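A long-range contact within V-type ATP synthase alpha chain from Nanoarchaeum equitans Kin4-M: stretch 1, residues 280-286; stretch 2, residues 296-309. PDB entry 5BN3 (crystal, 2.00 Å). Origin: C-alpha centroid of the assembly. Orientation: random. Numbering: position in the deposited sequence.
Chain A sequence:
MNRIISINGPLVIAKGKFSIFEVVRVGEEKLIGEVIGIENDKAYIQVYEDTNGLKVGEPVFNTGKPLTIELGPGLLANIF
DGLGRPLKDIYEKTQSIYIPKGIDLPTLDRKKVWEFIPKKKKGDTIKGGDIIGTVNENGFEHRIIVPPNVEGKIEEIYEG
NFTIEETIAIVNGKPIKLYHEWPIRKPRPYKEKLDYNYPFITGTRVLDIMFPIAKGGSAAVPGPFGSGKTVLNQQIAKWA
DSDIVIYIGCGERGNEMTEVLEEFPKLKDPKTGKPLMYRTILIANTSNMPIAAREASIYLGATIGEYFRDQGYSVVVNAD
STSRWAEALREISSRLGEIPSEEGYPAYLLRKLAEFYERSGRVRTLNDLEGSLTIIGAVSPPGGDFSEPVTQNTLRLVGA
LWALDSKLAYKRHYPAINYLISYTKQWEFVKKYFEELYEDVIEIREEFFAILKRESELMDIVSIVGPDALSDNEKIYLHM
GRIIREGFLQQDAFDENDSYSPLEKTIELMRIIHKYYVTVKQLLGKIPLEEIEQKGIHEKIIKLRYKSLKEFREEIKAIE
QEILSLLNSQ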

# COMPACT_ATOMS: atom_id res chain seq x y z
N THR A 280 32.95 27.09 16.76
CA THR A 280 32.34 25.99 16.03
C THR A 280 33.14 24.69 16.09
O THR A 280 34.37 24.70 15.98
N ILE A 281 32.43 23.58 16.29
CA ILE A 281 33.03 22.25 16.19
C ILE A 281 32.31 21.46 15.10
O ILE A 281 31.08 21.39 15.09
N LEU A 282 33.07 20.88 14.18
CA LEU A 282 32.50 20.13 13.07
C LEU A 282 32.73 18.63 13.24
O LEU A 282 33.86 18.19 13.46
N ILE A 283 31.65 17.86 13.15
CA ILE A 283 31.74 16.40 13.17
C ILE A 283 31.20 15.85 11.85
O ILE A 283 30.01 15.97 11.56
N ALA A 284 32.08 15.24 11.07
CA ALA A 284 31.73 14.81 9.72
C ALA A 284 31.85 13.30 9.53
O ALA A 284 32.95 12.75 9.58
N ASN A 285 30.71 12.65 9.30
CA ASN A 285 30.72 11.29 8.80
C ASN A 285 29.85 11.25 7.55
O ASN A 285 28.64 11.04 7.63
N THR A 286 30.48 11.46 6.40
CA THR A 286 29.77 11.62 5.13
C THR A 286 29.05 10.36 4.70
O THR A 286 29.26 9.28 5.26
N ALA A 296 27.77 6.77 15.89
CA ALA A 296 28.82 7.30 16.74
C ALA A 296 28.85 8.83 16.69
O ALA A 296 28.99 9.48 17.72
N SER A 297 28.71 9.39 15.49
CA SER A 297 28.77 10.84 15.31
C SER A 297 27.65 11.57 16.07
O SER A 297 27.85 12.69 16.56
N ILE A 298 26.49 10.94 16.16
CA ILE A 298 25.34 11.51 16.87
C ILE A 298 25.59 11.58 18.39
O ILE A 298 25.39 12.62 19.02
N TYR A 299 26.02 10.46 18.96
CA TYR A 299 26.31 10.40 20.39
C TYR A 299 27.53 11.26 20.74
O TYR A 299 27.59 11.86 21.81
N LEU A 300 28.49 11.31 19.82
CA LEU A 300 29.70 12.10 20.01
C LEU A 300 29.39 13.58 20.12
O LEU A 300 29.86 14.26 21.04
N GLY A 301 28.60 14.09 19.18
CA GLY A 301 28.24 15.50 19.16
C GLY A 301 27.39 15.90 20.35
O GLY A 301 27.52 17.01 20.87
N ALA A 302 26.51 15.00 20.77
CA ALA A 302 25.69 15.25 21.94
C ALA A 302 26.55 15.33 23.20
O ALA A 302 26.34 16.20 24.04
N THR A 303 27.50 14.42 23.32
CA THR A 303 28.40 14.38 24.47
C THR A 303 29.25 15.64 24.58
O THR A 303 29.40 16.21 25.67
N ILE A 304 29.81 16.08 23.46
CA ILE A 304 30.58 17.31 23.41
C ILE A 304 29.69 18.51 23.76
O ILE A 304 30.11 19.43 24.45
N GLY A 305 28.44 18.47 23.29
CA GLY A 305 27.47 19.51 23.62
C GLY A 305 27.19 19.59 25.10
O GLY A 305 27.13 20.69 25.67
N GLU A 306 27.03 18.43 25.73
CA GLU A 306 26.81 18.36 27.17
C GLU A 306 28.02 18.89 27.92
O GLU A 306 27.88 19.53 28.96
N TYR A 307 29.21 18.61 27.39
CA TYR A 307 30.46 19.02 28.02
C TYR A 307 30.57 20.54 28.14
O TYR A 307 30.93 21.06 29.19
N PHE A 308 30.25 21.24 27.06
CA PHE A 308 30.30 22.70 27.09
C PHE A 308 29.12 23.27 27.88
O PHE A 308 29.23 24.34 28.48
N ARG A 309 28.00 22.55 27.87
CA ARG A 309 26.86 22.90 28.72
C ARG A 309 27.27 22.86 30.19
O ARG A 309 26.88 23.72 30.98

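Strand 280-285 lies against helix 296-309 in a nearly antiparallel arrangement, with 171° between their N-to-C directions and a closest axial approach of 9.0 Å. The alternation of the strand decides which side chains take part: Ile281, Ile283 and Asn285 direct their CA-to-CB bonds toward the helix, whereas Ala284 points away and Thr280 and Leu282 are out of reach. The helix answers with Ser297, Leu300, Gly301, Ile304 and Phe308, which recur at the helical repeat, Leu300 and Gly301 as neighbours, and so fall along one side.

Apolar packing dominates the contact. Ile283, with chi1 m and chi2 t, has the largest area covered by the other stretch, 94 Å². Its CD1 lies 3.7 Å from CD2 of Leu300 (chi1 t, chi2 91°) and 4.1 Å from CD1 of Ile304. Ile281 adopts the same m, t rotamer and packs farther along the helix, as the antiparallel course requires; its CD1 is 3.7 Å from CG2 of Ile304 and 3.6 Å from CE2 of Phe308, whose chi1 is m. Ile304, also m, t, thus touches both strand isoleucines.

The closest approach uses a glycine. CD1 of Ile283 comes within 3.4 Å of CA of Gly301, where a CB would point toward the strand and sit at a tight 3.4 Å from that same methyl.

Near the helix residue Ser297, the packing involves carbon atoms of polar side chains. CB of Ser297 (chi1 p) is 3.9 Å from CG2 of Ile283 and 4.4 Å from CB of Asn285 (chi1 t). No hydrogen bond joins the two stretches; Asn285 ND2 is satisfied elsewhere in the structure. Within the helix, Thr303 OG1 donates to Tyr299 O at 2.8 Å; neither residue touches the strand.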

# COMPACT_ATOMS: atom_id res chain seq x y z
CB THR A 280 32.12 26.39 14.55
OG1 THR A 280 31.38 27.62 14.50
CG2 THR A 280 31.35 25.31 13.81
CB ILE A 281 32.92 21.48 17.52
CG1 ILE A 281 33.56 22.28 18.65
CG2 ILE A 281 33.57 20.11 17.41
CD1 ILE A 281 33.38 21.66 20.02
CB LEU A 282 33.10 20.59 11.74
CG LEU A 282 32.87 22.03 11.29
CD1 LEU A 282 33.32 22.23 9.85
CD2 LEU A 282 31.41 22.40 11.43
CB ILE A 283 30.97 15.82 14.36
CG1 ILE A 283 31.59 16.33 15.66
CG2 ILE A 283 31.01 14.30 14.32
CD1 ILE A 283 30.72 16.14 16.86
CB ALA A 284 32.60 15.52 8.70
CB ASN A 285 30.21 10.30 9.85
CG ASN A 285 30.67 8.88 9.57
OD1 ASN A 285 31.81 8.51 9.87
ND2 ASN A 285 29.79 8.07 9.00
CB THR A 286 30.72 12.09 4.02
OG1 THR A 286 31.73 11.10 3.79
CG2 THR A 286 31.39 13.39 4.41
CB ALA A 296 30.17 6.73 16.34
CB SER A 297 28.70 11.20 13.83
OG SER A 297 27.41 10.95 13.30
CB ILE A 298 24.06 10.70 16.60
CG1 ILE A 298 23.58 10.92 15.16
CG2 ILE A 298 22.97 11.07 17.58
CD1 ILE A 298 23.11 12.34 14.87
CB TYR A 299 26.54 8.95 20.84
CG TYR A 299 25.27 8.12 20.85
CD1 TYR A 299 24.80 7.54 19.69
CD2 TYR A 299 24.56 7.91 22.02
CE1 TYR A 299 23.64 6.78 19.68
CE2 TYR A 299 23.41 7.15 22.03
CZ TYR A 299 22.95 6.59 20.86
OH TYR A 299 21.81 5.83 20.86
CB LEU A 300 30.65 11.88 18.82
CG LEU A 300 32.04 12.51 18.97
CD1 LEU A 300 32.96 11.49 19.60
CD2 LEU A 300 32.58 12.99 17.63
CB ALA A 302 24.65 14.15 22.08
CB THR A 303 29.32 13.14 24.41
OG1 THR A 303 28.53 11.95 24.45
CG2 THR A 303 30.28 13.14 25.59
CB ILE A 304 31.24 17.50 22.03
CG1 ILE A 304 32.27 16.40 21.77
CG2 ILE A 304 31.88 18.87 21.92
CD1 ILE A 304 32.88 16.43 20.38
CB GLU A 306 26.53 16.92 27.60
CG GLU A 306 25.19 16.36 27.16
CD GLU A 306 25.03 14.91 27.57
OE1 GLU A 306 26.04 14.17 27.54
OE2 GLU A 306 23.90 14.50 27.92
CB TYR A 307 31.65 18.45 27.23
CG TYR A 307 33.00 19.00 27.65
CD1 TYR A 307 33.53 18.73 28.90
CD2 TYR A 307 33.75 19.78 26.77
CE1 TYR A 307 34.77 19.22 29.27
CE2 TYR A 307 34.98 20.28 27.14
CZ TYR A 307 35.49 20.00 28.39
OH TYR A 307 36.72 20.49 28.75
CB PHE A 308 30.36 23.27 25.67
CG PHE A 308 31.73 23.19 25.05
CD1 PHE A 308 32.71 24.12 25.38
CD2 PHE A 308 32.04 22.18 24.15
CE1 PHE A 308 33.97 24.05 24.81
CE2 PHE A 308 33.30 22.11 23.58
CZ PHE A 308 34.27 23.05 23.91
CB ARG A 309 25.71 21.93 28.47
CG ARG A 309 24.50 22.14 29.38
CD ARG A 309 23.70 20.86 29.52
NE ARG A 309 24.46 19.82 30.20
CZ ARG A 309 24.06 18.56 30.34
NH1 ARG A 309 22.89 18.17 29.83
NH2 ARG A 309 24.82 17.69 30.97